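PDB 1TIS: thymidylate synthase from Enterobacteria phage T4, which catalyses the reductive methylation of dUMP to dTMP, using 5,10-methylenetetrahydrofolate as both carbon donor and reductant, in the synthesis of dTTP. Local coordinates for residues T46-I56 / F269-P279. Numbering follows the deposited sequence.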
loop_
_atom_site.group_PDB
_atom_site.type_symbol
_atom_site.label_atom_id
_atom_site.label_comp_id
_atom_site.label_asym_id
_atom_site.label_seq_id
_atom_site.Cartn_x
_atom_site.Cartn_y
_atom_site.Cartn_z
ATOM N N THR A 46 7.041 16.604 -18.051
ATOM C CA THR A 46 8.216 17.472 -18.055
ATOM C C THR A 46 7.968 18.791 -17.299
ATOM O O THR A 46 7.184 18.816 -16.350
ATOM C CB THR A 46 8.586 17.659 -19.569
ATOM O OG1 THR A 46 9.868 18.286 -19.585
ATOM C CG2 THR A 46 7.561 18.481 -20.374
ATOM N N THR A 47 8.549 19.904 -17.771
ATOM C CA THR A 47 8.484 21.253 -17.224
ATOM C C THR A 47 9.263 21.241 -15.909
ATOM O O THR A 47 9.004 20.575 -14.898
ATOM C CB THR A 47 7.016 21.715 -17.056
ATOM O OG1 THR A 47 6.374 21.447 -18.312
ATOM C CG2 THR A 47 6.888 23.198 -16.720
ATOM N N LYS A 48 10.315 22.056 -16.150
ATOM C CA LYS A 48 11.596 22.141 -15.450
ATOM C C LYS A 48 12.289 21.050 -16.292
ATOM O O LYS A 48 11.689 19.980 -16.506
ATOM C CB LYS A 48 11.614 21.691 -13.952
ATOM C CG LYS A 48 10.948 22.623 -12.923
ATOM C CD LYS A 48 11.271 22.232 -11.460
ATOM C CE LYS A 48 10.815 23.252 -10.382
ATOM N NZ LYS A 48 9.412 23.124 -10.025
ATOM N N LYS A 49 13.481 21.218 -16.907
ATOM C CA LYS A 49 14.079 20.097 -17.647
ATOM C C LYS A 49 14.331 19.146 -16.493
ATOM O O LYS A 49 15.106 19.409 -15.567
ATOM C CB LYS A 49 15.432 20.409 -18.315
ATOM C CG LYS A 49 16.007 19.123 -18.950
ATOM C CD LYS A 49 17.181 19.380 -19.892
ATOM C CE LYS A 49 17.729 18.080 -20.487
ATOM N NZ LYS A 49 18.574 18.377 -21.635
ATOM N N LEU A 50 13.428 18.182 -16.469
ATOM C CA LEU A 50 13.371 17.182 -15.433
ATOM C C LEU A 50 14.763 16.612 -15.327
ATOM O O LEU A 50 15.315 16.218 -16.363
ATOM C CB LEU A 50 12.342 16.167 -15.891
ATOM C CG LEU A 50 12.160 14.840 -15.210
ATOM C CD1 LEU A 50 11.667 14.972 -13.779
ATOM C CD2 LEU A 50 11.185 14.083 -16.072
ATOM N N ALA A 51 15.403 16.643 -14.164
ATOM C CA ALA A 51 16.695 16.009 -14.071
ATOM C C ALA A 51 16.373 14.522 -14.009
ATOM O O ALA A 51 16.269 13.855 -12.995
ATOM C CB ALA A 51 17.416 16.459 -12.825
ATOM N N TRP A 52 16.182 13.990 -15.200
ATOM C CA TRP A 52 15.724 12.660 -15.418
ATOM C C TRP A 52 16.927 11.748 -15.377
ATOM O O TRP A 52 16.837 10.720 -14.733
ATOM C CB TRP A 52 14.965 12.748 -16.746
ATOM C CG TRP A 52 14.490 11.435 -17.348
ATOM C CD1 TRP A 52 13.290 10.789 -17.086
ATOM C CD2 TRP A 52 15.282 10.754 -18.211
ATOM N NE1 TRP A 52 13.339 9.674 -17.798
ATOM C CE2 TRP A 52 14.512 9.620 -18.478
ATOM C CE3 TRP A 52 16.534 11.024 -18.737
ATOM C CZ2 TRP A 52 15.037 8.681 -19.337
ATOM C CZ3 TRP A 52 17.039 10.081 -19.585
ATOM C CH2 TRP A 52 16.296 8.938 -19.870
ATOM N N LYS A 53 18.073 12.022 -15.997
ATOM C CA LYS A 53 19.327 11.226 -15.906
ATOM C C LYS A 53 19.723 10.737 -14.487
ATOM O O LYS A 53 20.246 9.636 -14.285
ATOM C CB LYS A 53 20.524 12.036 -16.440
ATOM C CG LYS A 53 20.340 13.211 -17.453
ATOM C CD LYS A 53 19.855 14.578 -16.923
ATOM C CE LYS A 53 20.419 14.952 -15.530
ATOM N NZ LYS A 53 21.877 14.958 -15.437
ATOM N N ALA A 54 19.487 11.585 -13.469
ATOM C CA ALA A 54 19.683 11.251 -12.064
ATOM C C ALA A 54 18.501 10.482 -11.507
ATOM O O ALA A 54 18.600 9.867 -10.452
ATOM C CB ALA A 54 19.806 12.464 -11.183
ATOM N N CYS A 55 17.336 10.532 -12.125
ATOM C CA CYS A 55 16.236 9.670 -11.741
ATOM C C CYS A 55 16.456 8.226 -12.232
ATOM O O CYS A 55 16.137 7.241 -11.542
ATOM C CB CYS A 55 14.966 10.261 -12.306
ATOM S SG CYS A 55 13.720 8.972 -12.216
ATOM N N ILE A 56 17.062 8.108 -13.420
ATOM C CA ILE A 56 17.381 6.856 -14.083
ATOM C C ILE A 56 18.507 6.185 -13.327
ATOM O O ILE A 56 18.570 4.962 -13.226
ATOM C CB ILE A 56 17.772 7.183 -15.563
ATOM C CG1 ILE A 56 16.576 7.759 -16.261
ATOM C CG2 ILE A 56 18.195 5.970 -16.339
ATOM C CD1 ILE A 56 15.277 6.884 -16.238
ATOM N N PHE A 269 19.014 5.352 -21.908
ATOM C CA PHE A 269 17.580 5.427 -21.757
ATOM C C PHE A 269 17.346 6.758 -22.397
ATOM O O PHE A 269 17.998 7.714 -21.982
ATOM C CB PHE A 269 17.168 5.463 -20.276
ATOM C CG PHE A 269 17.575 4.254 -19.437
ATOM C CD1 PHE A 269 18.919 4.021 -19.154
ATOM C CD2 PHE A 269 16.616 3.383 -18.952
ATOM C CE1 PHE A 269 19.305 2.929 -18.400
ATOM C CE2 PHE A 269 17.003 2.290 -18.197
ATOM C CZ PHE A 269 18.342 2.061 -17.922
ATOM N N VAL A 270 16.477 6.892 -23.387
ATOM C CA VAL A 270 16.300 8.173 -24.050
ATOM C C VAL A 270 14.858 8.413 -24.573
ATOM O O VAL A 270 14.105 7.441 -24.733
ATOM C CB VAL A 270 17.473 8.099 -25.079
ATOM C CG1 VAL A 270 17.237 7.011 -26.145
ATOM C CG2 VAL A 270 17.718 9.521 -25.538
ATOM N N LEU A 271 14.368 9.648 -24.817
ATOM C CA LEU A 271 12.988 9.892 -25.276
ATOM C C LEU A 271 12.833 10.612 -26.646
ATOM O O LEU A 271 13.506 11.628 -26.889
ATOM C CB LEU A 271 12.252 10.706 -24.222
ATOM C CG LEU A 271 12.356 10.335 -22.762
ATOM C CD1 LEU A 271 11.304 11.079 -21.960
ATOM C CD2 LEU A 271 12.074 8.870 -22.588
ATOM N N ASN A 272 11.978 10.177 -27.601
ATOM C CA ASN A 272 11.856 10.858 -28.896
ATOM C C ASN A 272 10.845 11.979 -28.808
ATOM O O ASN A 272 9.841 11.837 -28.108
ATOM C CB ASN A 272 11.384 9.939 -30.046
ATOM C CG ASN A 272 11.153 10.660 -31.399
ATOM O OD1 ASN A 272 10.020 10.860 -31.822
ATOM N ND2 ASN A 272 12.136 11.129 -32.171
ATOM N N ASN A 273 11.206 13.072 -29.501
ATOM C CA ASN A 273 10.469 14.331 -29.681
ATOM C C ASN A 273 9.400 14.715 -28.665
ATOM O O ASN A 273 8.263 15.140 -28.876
ATOM C CB ASN A 273 9.885 14.348 -31.103
ATOM C CG ASN A 273 10.996 14.384 -32.152
ATOM O OD1 ASN A 273 12.101 14.891 -31.927
ATOM N ND2 ASN A 273 10.798 13.777 -33.315
ATOM N N TYR A 274 10.065 14.700 -27.519
ATOM C CA TYR A 274 9.558 14.956 -26.198
ATOM C C TYR A 274 9.445 16.454 -26.000
ATOM O O TYR A 274 10.371 17.236 -26.267
ATOM C CB TYR A 274 10.570 14.185 -25.374
ATOM C CG TYR A 274 11.178 14.625 -24.063
ATOM C CD1 TYR A 274 10.433 14.690 -22.905
ATOM C CD2 TYR A 274 12.551 14.785 -24.015
ATOM C CE1 TYR A 274 11.061 14.884 -21.686
ATOM C CE2 TYR A 274 13.184 14.980 -22.800
ATOM C CZ TYR A 274 12.439 15.020 -21.633
ATOM O OH TYR A 274 13.076 15.134 -20.400
ATOM N N VAL A 275 8.175 16.743 -25.680
ATOM C CA VAL A 275 7.624 18.064 -25.380
ATOM C C VAL A 275 8.641 18.970 -24.727
ATOM O O VAL A 275 9.166 18.609 -23.665
ATOM C CB VAL A 275 6.427 18.062 -24.369
ATOM C CG1 VAL A 275 5.823 19.473 -24.332
ATOM C CG2 VAL A 275 5.360 17.058 -24.739
ATOM N N SER A 276 8.914 20.136 -25.300
ATOM C CA SER A 276 9.772 21.026 -24.568
ATOM C C SER A 276 8.878 21.972 -23.796
ATOM O O SER A 276 7.672 22.132 -24.038
ATOM C CB SER A 276 10.689 21.837 -25.475
ATOM O OG SER A 276 11.821 22.219 -24.685
ATOM N N HIS A 277 9.530 22.473 -22.761
ATOM C CA HIS A 277 9.067 23.462 -21.819
ATOM C C HIS A 277 10.362 23.963 -21.198
ATOM O O HIS A 277 11.346 23.221 -21.148
ATOM C CB HIS A 277 8.169 22.835 -20.760
ATOM C CG HIS A 277 6.740 22.867 -21.260
ATOM N ND1 HIS A 277 6.152 21.995 -22.068
ATOM C CD2 HIS A 277 5.852 23.889 -21.023
ATOM C CE1 HIS A 277 4.956 22.452 -22.340
ATOM N NE2 HIS A 277 4.783 23.590 -21.707
ATOM N N PRO A 278 10.486 25.226 -20.816
ATOM C CA PRO A 278 11.652 25.701 -20.074
ATOM C C PRO A 278 11.891 25.211 -18.626
ATOM O O PRO A 278 11.022 24.577 -18.000
ATOM C CB PRO A 278 11.512 27.222 -20.221
ATOM C CG PRO A 278 10.061 27.492 -20.525
ATOM C CD PRO A 278 9.742 26.326 -21.428
ATOM N N PRO A 279 13.101 25.424 -18.069
ATOM C CA PRO A 279 13.442 25.218 -16.660
ATOM C C PRO A 279 13.675 26.445 -15.779
ATOM O O PRO A 279 14.631 27.204 -15.989
ATOM C CB PRO A 279 14.665 24.343 -16.703
ATOM C CG PRO A 279 15.075 24.305 -18.170
ATOM C CD PRO A 279 14.353 25.473 -18.816
#
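Trp52, Ile56 and Phe269 pack together at one end of this contact. The Trp52 indole leaves CB with CG anti to the backbone N (chi1 173°), which carries its six-membered ring over to 269-279. Further out, CZ2 lies 4.0 Å from Phe269 CB and passes Leu271 CD2 more loosely. At the far corner CH2 rests 3.6 Å from Phe269 CB; the carbonyl O of Phe269 comes up at the ring edge, near its plane, beside CH2 and CZ3. Ile56 touches both aromatic side chains: its CG1 lies over one indole face, while CG2 sits over a face of the Phe269 ring, 3.7 Å from the centroid, in a CH-pi contact. At the other end two loops run side by side, joined by a backbone hydrogen bond from Lys48 N to Pro278 O (3.2 Å, 146° at the hydrogen). Beside it Thr47 OG1 approaches His277 CG obliquely, and Pro279 packs on Lys49. The loop before helix 53-64 and the chain after strand 269-270 therefore meet at both ends and bow apart between, around Asn272 and Asn273; Val270 pairs this strand with 241-242, and Thr193 of helix 184-202 touches both Ile56 and Phe269.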